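Local coordinates for protein N-acylethanolamine-hydrolyzing acid amidase subunit beta (Caenorhabditis elegans, PDB 6DY3) that probably hydrolyses bioactive fatty acid amides such as N-palmitoylethanolamine, as the nucleophile-bearing subunit of a heterodimeric amidase produced by autocatalytic cleavage, at residues Gly58-Tyr64 against Val99-Thr105; Gln7-Ile13 against Ala127-Glu133; Ala70-Gly74 against Ser138-Trp142. All blocks are in the same frame, centred on the assembly; numbering follows the deposited sequence.

Contact 1 of 3, residues Gly58-Tyr64 against Val99-Thr105; sequences GQRPGEY and VLENQAT
Tyr64 and Arg60 reach from a hairpin end into the carbonyl groups at and just past the end of helix 92-102. The Tyr64 hydroxyl donates to Gln103 O at 2.8 Å (OH to O), with the acceptor lying at the ring edge in the ring plane; the hydroxyl stands 25° off the plane of that carbonyl. Val99 O is also near the hydroxyl, but at a poor angle for bonding. Arg60 NH1 meets two helix carbonyls by weak bonds, Leu100 O at 2.8 Å and Glu101 O at 3.4 Å, while Gln103 O lies over one guanidinium face, off toward its rim. Ala104 CB packs 3.8 Å from Arg60 NH2. The carbonyls at the C-terminal end of the helix would probably offer the guanidinium charge a favourable field.

Apolar contacts lie beneath this polar layer. The Tyr64 ring and the Leu100 side chain cross obliquely, CE1 touching CD2 at 3.7 Å, and the other Leu100 methyl, CD1, rests against Gly58 CA, where no side chain intervenes. Strands 57-60 and 64-70 form an antiparallel hairpin carrying a classic beta bulge, in which Glu63 and Tyr64 both face Arg60: Arg60 O accepts from Glu63 N at 2.9 Å and from Tyr64 N at 3.2 Å. With Tyr64 CG lodged between its backbone N and carbonyl carbon (chi1 63°), the ring comes to lie with one face, near its rim, under Arg60 CB. Arg60 itself starts anti to the backbone N and bends at chi2 (88°) on its way to the helix end.

Further out, the Glu63 chain runs past Ala104 O, CG being its nearest atom. Ala109 of helix 106-113 packs on Tyr64, and Glu101 bonds to Tyr44 OH of strand 41-49.

Contact 2 of 3, residues Gln7-Ile13 against Ala127-Glu133; sequences QNSAGQI and AGIKKNE
Ile13 and Gln7, at the two ends of one hairpin loop, press against the loop of a second hairpin. The first loop joins strands 2-7 and 13-20, with a type I turn from Asn8 to Gly11; the second joins strands 122-127 and 134-139, with a type II turn from Lys130 to Glu133. The two hairpins belong to different antiparallel sheets, the pair of sheets expected of an N-terminal nucleophile hydrolase, and they meet here at the sheets' ends.

Ile13 enters this interface methyl first. Its CB lies 3.5 Å from Gly128 O. From there CG2, anti to the backbone N, turns to Ala127 CB at 3.8 Å, while CG1 passes Gly128 O at 4.0 Å and carries the chain on (chi2 -178°) so that CD1 arrives among the backbone carbonyls Lys130 O and Glu133 O, with Glu133 CB beside it. Val5 of strand 2-7 packs on both Ile13 and Ala127.

Gln7, its chain fully extended, sets its amide between the loops. OE1 accepts from Asn132 N at 2.9 Å, the donor 17° off the carbonyl plane, and NE2 turns back to Gly11 O at 3.2 Å, approaching that carbonyl from above its plane. Replacement by an alanine would probably leave Asn132 N and Gly11 O without these mates and cost the two loops their direct hydrogen bond.

On the facing side, Glu133 OE1 is gripped twice, by Ile129 N nearly in line with its C-O bond and by Lys130 N from above the carboxylate, consistent with a loop held closed. Asn132 OD1 has its own partner in Val152 N, and Lys131 pairs with Asp153. One water bridges the backbones, donating to Ile13 O at 2.8 Å and to Gly128 O at 2.9 Å.

Contact 3 of 3, residues Ala70-Gly74 against Ser138-Trp142; sequences ARYSG and SRNRW
The Arg71 guanidinium takes its two acceptors at the edge: NH1 donates to Asn140 OD1 at 2.6 Å, nearly in the guanidinium plane and at a fairly straight 162°, and more weakly to Arg139 O at 3.0 Å. The Asn140 amide is turned 57° against the guanidinium, so the two flat groups meet obliquely and do not stack. The Arg141 guanidinium answers from the opposite segment. Ser73 CB sits 3.4 Å above one of its faces, toward the rim, and Gly74 O lies in its plane, receiving NH2 at 3.0 Å almost along the C=O axis. Within the second segment, Arg141 CG lies 3.6 Å above the centre of the Trp142 ring.

Each segment thus sends an arginine to the other's polar groups. Residues 70-74 lead from strand 64-70 into helix 76-89, while 138-142 carry strand 134-139 over its end; in the antiparallel sheet these two strands flank strand 122-127, whose Tyr123 packs against Arg71 and Ser138. The contact therefore bridges the two strands past the end of the one between them.

The Arg71 chain is extended from CG to NE, with CG anti to the backbone N (chi1 -164°), which brings NH1 across to the Asn140 amide. Its NE forms a salt bridge to Asp165, and the amide nitrogen of Asn140 is tied to Asn146 OD1, consistent with OD1 of Asn140 being the end that accepts from Arg71. Next to Arg71, Ala70 O accepts from ND2 of Asn163, a residue probably important for activity, and the Tyr72 ring stacks on Phe104 of the alpha subunit.

How the contacts relate
Contacts 1 and 2 adjoin, their centres 16 Å apart: Tyr64 CB packs 3.2 Å from Ala127 O, and Ile129 CG2 lies 3.5 Å from Glu63 O. Contact 3 stands apart, its nearest atoms about 10 Å from contact 1 and about 12 Å from contact 2. Strands 64-70 and 134-139 run to contact 3 from contacts 1 and 2, which lie toward one end of the seven-stranded sheet and contact 3 toward the other; contact 2 also joins it to the second sheet. The Arg71 side chain is about 10 Å from that of the likely nucleophile Cys1. The side chain of Arg17, probably important for activity, lies about 8 Å from Gly58 and about 10 Å from the Ala127 side chain.

Contact 1 of 3, residues Gly58-Tyr64 against Val99-Thr105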
loop_
_atom_site.group_PDB
_atom_site.type_symbol
_atom_site.label_atom_id
_atom_site.label_comp_id
_atom_site.label_asym_id
_atom_site.label_seq_id
_atom_site.Cartn_x
_atom_site.Cartn_y
_atom_site.Cartn_z
ATOM N N GLY B 58 0.545 -0.892 -5.800
ATOM C CA GLY B 58 1.107 -1.654 -6.896
ATOM C C GLY B 58 0.214 -1.675 -8.115
ATOM O O GLY B 58 -0.918 -1.185 -8.101
ATOM N N GLN B 59 0.745 -2.277 -9.179
ATOM C CA GLN B 59 0.103 -2.242 -10.484
ATOM C C GLN B 59 0.447 -3.497 -11.274
ATOM O O GLN B 59 1.606 -3.922 -11.318
ATOM C CB GLN B 59 0.540 -1.004 -11.276
ATOM C CG GLN B 59 -0.115 -0.874 -12.636
ATOM C CD GLN B 59 0.480 0.252 -13.455
ATOM O OE1 GLN B 59 -0.196 1.233 -13.756
ATOM N NE2 GLN B 59 1.749 0.109 -13.833
ATOM N N ARG B 60 -0.571 -4.077 -11.906
ATOM C CA ARG B 60 -0.367 -5.102 -12.918
ATOM C C ARG B 60 -0.430 -4.402 -14.274
ATOM O O ARG B 60 -1.532 -4.138 -14.776
ATOM C CB ARG B 60 -1.441 -6.184 -12.813
ATOM C CG ARG B 60 -1.342 -7.293 -13.840
ATOM C CD ARG B 60 -0.440 -8.414 -13.370
ATOM N NE ARG B 60 -0.694 -9.657 -14.095
ATOM C CZ ARG B 60 -0.057 -10.800 -13.867
ATOM N NH1 ARG B 60 0.879 -10.870 -12.929
ATOM N NH2 ARG B 60 -0.356 -11.879 -14.579
ATOM N N PRO B 61 0.700 -4.086 -14.907
ATOM C CA PRO B 61 0.667 -3.162 -16.049
ATOM C C PRO B 61 -0.314 -3.608 -17.124
ATOM O O PRO B 61 -0.370 -4.781 -17.498
ATOM C CB PRO B 61 2.115 -3.163 -16.551
ATOM C CG PRO B 61 2.730 -4.395 -15.969
ATOM C CD PRO B 61 2.051 -4.615 -14.666
ATOM N N GLY B 62 -1.115 -2.657 -17.597
ATOM C CA GLY B 62 -2.106 -2.923 -18.613
ATOM C C GLY B 62 -3.408 -3.509 -18.109
ATOM O O GLY B 62 -4.372 -3.576 -18.879
ATOM N N GLU B 63 -3.480 -3.930 -16.848
ATOM C CA GLU B 63 -4.642 -4.665 -16.356
ATOM C C GLU B 63 -5.315 -3.968 -15.183
ATOM O O GLU B 63 -6.504 -3.646 -15.271
ATOM C CB GLU B 63 -4.226 -6.094 -15.988
ATOM C CG GLU B 63 -3.634 -6.872 -17.166
ATOM C CD GLU B 63 -4.665 -7.191 -18.253
ATOM O OE1 GLU B 63 -5.874 -6.962 -18.033
ATOM O OE2 GLU B 63 -4.261 -7.668 -19.336
ATOM N N TYR B 64 -4.611 -3.743 -14.077
ATOM C CA TYR B 64 -5.229 -3.100 -12.928
ATOM C C TYR B 64 -4.151 -2.574 -11.992
ATOM O O TYR B 64 -2.986 -2.976 -12.059
ATOM C CB TYR B 64 -6.143 -4.064 -12.168
ATOM C CG TYR B 64 -5.412 -5.241 -11.566
ATOM C CD1 TYR B 64 -4.993 -5.216 -10.241
ATOM C CD2 TYR B 64 -5.139 -6.376 -12.314
ATOM C CE1 TYR B 64 -4.329 -6.286 -9.681
ATOM C CE2 TYR B 64 -4.475 -7.451 -11.759
ATOM C CZ TYR B 64 -4.072 -7.400 -10.444
ATOM O OH TYR B 64 -3.410 -8.470 -9.891
ATOM N N VAL B 99 -1.583 -11.454 -5.090
ATOM C CA VAL B 99 -2.645 -11.174 -6.051
ATOM C C VAL B 99 -2.067 -10.541 -7.310
ATOM O O VAL B 99 -2.451 -10.896 -8.433
ATOM C CB VAL B 99 -3.726 -10.282 -5.409
ATOM C CG1 VAL B 99 -4.752 -9.825 -6.451
ATOM C CG2 VAL B 99 -4.417 -11.020 -4.279
ATOM N N LEU B 100 -1.137 -9.596 -7.149
ATOM C CA LEU B 100 -0.509 -8.967 -8.307
ATOM C C LEU B 100 0.237 -9.983 -9.159
ATOM O O LEU B 100 0.367 -9.796 -10.373
ATOM C CB LEU B 100 0.455 -7.864 -7.857
ATOM C CG LEU B 100 -0.168 -6.567 -7.342
ATOM C CD1 LEU B 100 0.898 -5.669 -6.722
ATOM C CD2 LEU B 100 -0.896 -5.843 -8.461
ATOM N N GLU B 101 0.723 -11.061 -8.549
ATOM C CA GLU B 101 1.529 -12.040 -9.263
ATOM C C GLU B 101 0.699 -13.119 -9.945
ATOM O O GLU B 101 1.109 -13.616 -10.998
ATOM C CB GLU B 101 2.522 -12.697 -8.300
ATOM C CG GLU B 101 3.564 -13.574 -8.981
ATOM C CD GLU B 101 4.721 -13.929 -8.062
ATOM O OE1 GLU B 101 5.358 -13.007 -7.511
ATOM O OE2 GLU B 101 4.998 -15.132 -7.893
ATOM N N ASN B 102 -0.462 -13.479 -9.388
ATOM C CA ASN B 102 -1.239 -14.617 -9.865
ATOM C C ASN B 102 -2.613 -14.268 -10.425
ATOM O O ASN B 102 -3.264 -15.151 -10.993
ATOM C CB ASN B 102 -1.415 -15.639 -8.730
ATOM C CG ASN B 102 -0.092 -16.145 -8.196
ATOM O OD1 ASN B 102 0.827 -16.436 -8.961
ATOM N ND2 ASN B 102 0.026 -16.211 -6.875
ATOM N N GLN B 103 -3.088 -13.036 -10.273
ATOM C CA GLN B 103 -4.369 -12.615 -10.829
ATOM C C GLN B 103 -4.103 -11.643 -11.972
ATOM O O GLN B 103 -3.511 -10.579 -11.763
ATOM C CB GLN B 103 -5.254 -11.985 -9.753
ATOM C CG GLN B 103 -5.496 -12.891 -8.549
ATOM C CD GLN B 103 -6.118 -14.238 -8.918
ATOM O OE1 GLN B 103 -6.956 -14.333 -9.813
ATOM N NE2 GLN B 103 -5.695 -15.285 -8.229
ATOM N N ALA B 104 -4.535 -12.014 -13.177
ATOM C CA ALA B 104 -4.144 -11.297 -14.385
ATOM C C ALA B 104 -5.083 -10.155 -14.757
ATOM O O ALA B 104 -4.641 -9.200 -15.408
ATOM C CB ALA B 104 -4.056 -12.271 -15.559
ATOM N N THR B 105 -6.357 -10.220 -14.379
ATOM C CA THR B 105 -7.333 -9.226 -14.801
ATOM C C THR B 105 -7.943 -8.518 -13.596
ATOM O O THR B 105 -7.929 -9.022 -12.470
ATOM C CB THR B 105 -8.448 -9.862 -15.646
ATOM O OG1 THR B 105 -9.142 -10.849 -14.873
ATOM C CG2 THR B 105 -7.865 -10.512 -16.887
#

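Contact 2 of 3, residues Gln7-Ile13 against Ala127-Glu133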
loop_
_atom_site.group_PDB
_atom_site.type_symbol
_atom_site.label_atom_id
_atom_site.label_comp_id
_atom_site.label_asym_id
_atom_site.label_seq_id
_atom_site.Cartn_x
_atom_site.Cartn_y
_atom_site.Cartn_z
ATOM N N GLN B 7 -12.915 7.807 -13.177
ATOM C CA GLN B 7 -13.040 7.512 -14.600
ATOM C C GLN B 7 -13.581 8.745 -15.313
ATOM O O GLN B 7 -14.674 9.223 -14.990
ATOM C CB GLN B 7 -13.946 6.304 -14.837
ATOM C CG GLN B 7 -13.981 5.871 -16.286
ATOM C CD GLN B 7 -14.824 4.637 -16.520
ATOM O OE1 GLN B 7 -15.534 4.163 -15.634
ATOM N NE2 GLN B 7 -14.727 4.093 -17.719
ATOM N N ASN B 8 -12.818 9.258 -16.275
ATOM C CA ASN B 8 -13.216 10.478 -16.958
ATOM C C ASN B 8 -14.244 10.159 -18.040
ATOM O O ASN B 8 -14.660 9.013 -18.229
ATOM C CB ASN B 8 -11.994 11.193 -17.536
ATOM C CG ASN B 8 -11.257 10.362 -18.565
ATOM O OD1 ASN B 8 -11.790 9.393 -19.104
ATOM N ND2 ASN B 8 -10.024 10.748 -18.857
ATOM N N SER B 9 -14.657 11.200 -18.769
ATOM C CA SER B 9 -15.667 11.025 -19.807
ATOM C C SER B 9 -15.163 10.115 -20.918
ATOM O O SER B 9 -15.927 9.315 -21.470
ATOM C CB SER B 9 -16.070 12.386 -20.373
ATOM O OG SER B 9 -16.579 13.233 -19.359
ATOM N N ALA B 10 -13.872 10.203 -21.241
ATOM C CA ALA B 10 -13.284 9.366 -22.280
ATOM C C ALA B 10 -13.165 7.902 -21.872
ATOM O O ALA B 10 -12.805 7.075 -22.715
ATOM C CB ALA B 10 -11.902 9.897 -22.661
ATOM N N GLY B 11 -13.439 7.561 -20.614
ATOM C CA GLY B 11 -13.338 6.190 -20.165
ATOM C C GLY B 11 -12.020 5.821 -19.517
ATOM O O GLY B 11 -11.859 4.668 -19.090
ATOM N N GLN B 12 -11.071 6.748 -19.436
ATOM C CA GLN B 12 -9.794 6.473 -18.801
ATOM C C GLN B 12 -9.957 6.449 -17.288
ATOM O O GLN B 12 -10.666 7.279 -16.712
ATOM C CB GLN B 12 -8.765 7.528 -19.209
ATOM C CG GLN B 12 -7.345 7.189 -18.800
ATOM C CD GLN B 12 -6.347 8.240 -19.228
ATOM O OE1 GLN B 12 -6.465 9.408 -18.858
ATOM N NE2 GLN B 12 -5.347 7.829 -20.002
ATOM N N ILE B 13 -9.303 5.483 -16.648
ATOM C CA ILE B 13 -9.402 5.269 -15.207
ATOM C C ILE B 13 -8.066 5.643 -14.578
ATOM O O ILE B 13 -7.020 5.098 -14.952
ATOM C CB ILE B 13 -9.792 3.818 -14.884
ATOM C CG1 ILE B 13 -11.141 3.501 -15.536
ATOM C CG2 ILE B 13 -9.850 3.606 -13.373
ATOM C CD1 ILE B 13 -11.667 2.120 -15.258
ATOM N N ALA B 127 -8.331 -0.313 -9.445
ATOM C CA ALA B 127 -8.649 0.420 -10.661
ATOM C C ALA B 127 -8.378 -0.459 -11.874
ATOM O O ALA B 127 -7.373 -1.174 -11.921
ATOM C CB ALA B 127 -7.831 1.711 -10.752
ATOM N N GLY B 128 -9.273 -0.398 -12.856
ATOM C CA GLY B 128 -9.166 -1.241 -14.031
ATOM C C GLY B 128 -9.012 -0.473 -15.328
ATOM O O GLY B 128 -8.411 0.606 -15.360
ATOM N N ILE B 129 -9.556 -1.031 -16.411
ATOM C CA ILE B 129 -9.376 -0.464 -17.744
ATOM C C ILE B 129 -10.721 -0.323 -18.448
ATOM O O ILE B 129 -10.914 0.593 -19.256
ATOM C CB ILE B 129 -8.406 -1.326 -18.568
ATOM C CG1 ILE B 129 -8.968 -2.741 -18.730
ATOM C CG2 ILE B 129 -7.030 -1.341 -17.901
ATOM C CD1 ILE B 129 -8.032 -3.716 -19.440
ATOM N N LYS B 130 -11.666 -1.210 -18.138
ATOM C CA LYS B 130 -12.975 -1.173 -18.773
ATOM C C LYS B 130 -13.909 -0.245 -17.994
ATOM O O LYS B 130 -13.519 0.401 -17.019
ATOM C CB LYS B 130 -13.549 -2.584 -18.891
ATOM C CG LYS B 130 -12.818 -3.451 -19.900
ATOM C CD LYS B 130 -13.046 -4.942 -19.677
ATOM C CE LYS B 130 -14.519 -5.296 -19.590
ATOM N NZ LYS B 130 -14.721 -6.735 -19.281
ATOM N N LYS B 131 -15.166 -0.185 -18.424
ATOM C CA LYS B 131 -16.117 0.746 -17.834
ATOM C C LYS B 131 -16.439 0.369 -16.396
ATOM O O LYS B 131 -16.625 -0.806 -16.068
ATOM C CB LYS B 131 -17.396 0.786 -18.664
ATOM C CG LYS B 131 -18.484 1.685 -18.108
ATOM C CD LYS B 131 -19.758 1.550 -18.927
ATOM C CE LYS B 131 -20.871 2.424 -18.385
ATOM N NZ LYS B 131 -22.172 2.092 -19.024
ATOM N N ASN B 132 -16.520 1.389 -15.538
ATOM C CA ASN B 132 -16.883 1.238 -14.132
ATOM C C ASN B 132 -15.942 0.299 -13.393
ATOM O O ASN B 132 -16.271 -0.182 -12.305
ATOM C CB ASN B 132 -18.332 0.759 -13.981
ATOM C CG ASN B 132 -19.340 1.881 -14.172
ATOM O OD1 ASN B 132 -19.083 3.034 -13.824
ATOM N ND2 ASN B 132 -20.495 1.547 -14.730
ATOM N N GLU B 133 -14.764 0.029 -13.959
ATOM C CA GLU B 133 -13.781 -0.833 -13.307
ATOM C C GLU B 133 -12.982 0.007 -12.310
ATOM O O GLU B 133 -11.812 0.339 -12.503
ATOM C CB GLU B 133 -12.885 -1.512 -14.331
ATOM C CG GLU B 133 -13.564 -2.672 -15.045
ATOM C CD GLU B 133 -12.587 -3.611 -15.737
ATOM O OE1 GLU B 133 -11.442 -3.193 -16.014
ATOM O OE2 GLU B 133 -12.975 -4.763 -16.026
HETATM O O HOH W 1 -6.834 2.794 -16.530
#

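Contact 3 of 3, residues Ala70-Gly74 against Ser138-Trp142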
loop_
_atom_site.group_PDB
_atom_site.type_symbol
_atom_site.label_atom_id
_atom_site.label_comp_id
_atom_site.label_asym_id
_atom_site.label_seq_id
_atom_site.Cartn_x
_atom_site.Cartn_y
_atom_site.Cartn_z
ATOM N N ALA B 70 -5.125 1.360 5.577
ATOM C CA ALA B 70 -5.464 0.798 6.869
ATOM C C ALA B 70 -6.790 1.378 7.333
ATOM O O ALA B 70 -7.153 2.506 6.990
ATOM C CB ALA B 70 -4.367 1.092 7.888
ATOM N N ARG B 71 -7.529 0.585 8.101
ATOM C CA ARG B 71 -8.853 0.968 8.573
ATOM C C ARG B 71 -8.821 0.962 10.091
ATOM O O ARG B 71 -8.577 -0.081 10.707
ATOM C CB ARG B 71 -9.921 0.010 8.045
ATOM C CG ARG B 71 -11.337 0.509 8.155
ATOM C CD ARG B 71 -12.279 -0.495 7.524
ATOM N NE ARG B 71 -13.672 -0.074 7.585
ATOM C CZ ARG B 71 -14.689 -0.833 7.195
ATOM N NH1 ARG B 71 -14.462 -2.052 6.721
ATOM N NH2 ARG B 71 -15.931 -0.377 7.278
ATOM N N TYR B 72 -9.065 2.126 10.685
ATOM C CA TYR B 72 -9.013 2.302 12.130
ATOM C C TYR B 72 -10.402 2.645 12.640
ATOM O O TYR B 72 -10.969 3.680 12.272
ATOM C CB TYR B 72 -8.019 3.400 12.522
ATOM C CG TYR B 72 -6.647 3.223 11.921
ATOM C CD1 TYR B 72 -5.837 2.160 12.302
ATOM C CD2 TYR B 72 -6.153 4.127 10.984
ATOM C CE1 TYR B 72 -4.576 1.990 11.760
ATOM C CE2 TYR B 72 -4.892 3.971 10.437
ATOM C CZ TYR B 72 -4.105 2.897 10.830
ATOM O OH TYR B 72 -2.847 2.719 10.295
ATOM N N SER B 73 -10.933 1.790 13.498
ATOM C CA SER B 73 -12.207 2.023 14.151
ATOM C C SER B 73 -11.944 2.219 15.640
ATOM O O SER B 73 -10.800 2.159 16.105
ATOM C CB SER B 73 -13.165 0.855 13.895
ATOM O OG SER B 73 -13.371 0.648 12.504
ATOM N N GLY B 74 -13.005 2.475 16.389
ATOM C CA GLY B 74 -12.877 2.644 17.817
ATOM C C GLY B 74 -12.526 1.334 18.498
ATOM O O GLY B 74 -12.329 0.289 17.875
ATOM N N SER B 138 -14.191 -2.927 1.120
ATOM C CA SER B 138 -14.148 -2.710 2.559
ATOM C C SER B 138 -13.988 -4.059 3.245
ATOM O O SER B 138 -14.929 -4.858 3.281
ATOM C CB SER B 138 -15.413 -2.005 3.040
ATOM O OG SER B 138 -15.583 -0.782 2.351
ATOM N N ARG B 139 -12.797 -4.311 3.780
ATOM C CA ARG B 139 -12.566 -5.493 4.602
ATOM C C ARG B 139 -13.062 -5.180 6.005
ATOM O O ARG B 139 -12.503 -4.317 6.693
ATOM C CB ARG B 139 -11.087 -5.871 4.605
ATOM C CG ARG B 139 -10.533 -6.218 3.230
ATOM C CD ARG B 139 -11.298 -7.366 2.578
ATOM N NE ARG B 139 -11.506 -8.489 3.488
ATOM C CZ ARG B 139 -11.904 -9.697 3.109
ATOM N NH1 ARG B 139 -12.135 -9.956 1.833
ATOM N NH2 ARG B 139 -12.065 -10.648 4.011
ATOM N N ASN B 140 -14.107 -5.878 6.432
ATOM C CA ASN B 140 -14.756 -5.601 7.703
ATOM C C ASN B 140 -14.223 -6.530 8.781
ATOM O O ASN B 140 -13.501 -7.491 8.512
ATOM C CB ASN B 140 -16.276 -5.751 7.576
ATOM C CG ASN B 140 -16.869 -4.832 6.530
ATOM O OD1 ASN B 140 -16.522 -3.655 6.454
ATOM N ND2 ASN B 140 -17.763 -5.370 5.706
ATOM N N ARG B 141 -14.590 -6.222 10.018
ATOM C CA ARG B 141 -14.271 -7.074 11.149
ATOM C C ARG B 141 -15.132 -8.346 11.072
ATOM O O ARG B 141 -16.359 -8.252 11.207
ATOM C CB ARG B 141 -14.525 -6.345 12.462
ATOM C CG ARG B 141 -13.556 -5.210 12.722
ATOM C CD ARG B 141 -13.939 -4.449 13.974
ATOM N NE ARG B 141 -12.902 -3.508 14.389
ATOM C CZ ARG B 141 -13.041 -2.633 15.384
ATOM N NH1 ARG B 141 -14.181 -2.574 16.065
ATOM N NH2 ARG B 141 -12.039 -1.816 15.700
ATOM N N TRP B 142 -14.541 -9.530 10.858
ATOM C CA TRP B 142 -13.100 -9.745 10.642
ATOM C C TRP B 142 -12.863 -10.633 9.435
ATOM O O TRP B 142 -11.729 -11.023 9.165
ATOM C CB TRP B 142 -12.466 -10.375 11.884
ATOM C CG TRP B 142 -12.561 -9.514 13.109
ATOM C CD1 TRP B 142 -13.528 -9.559 14.068
ATOM C CD2 TRP B 142 -11.647 -8.485 13.510
ATOM N NE1 TRP B 142 -13.278 -8.619 15.038
ATOM C CE2 TRP B 142 -12.130 -7.945 14.718
ATOM C CE3 TRP B 142 -10.470 -7.969 12.965
ATOM C CZ2 TRP B 142 -11.475 -6.916 15.392
ATOM C CZ3 TRP B 142 -9.823 -6.945 13.632
ATOM C CH2 TRP B 142 -10.327 -6.430 14.834
#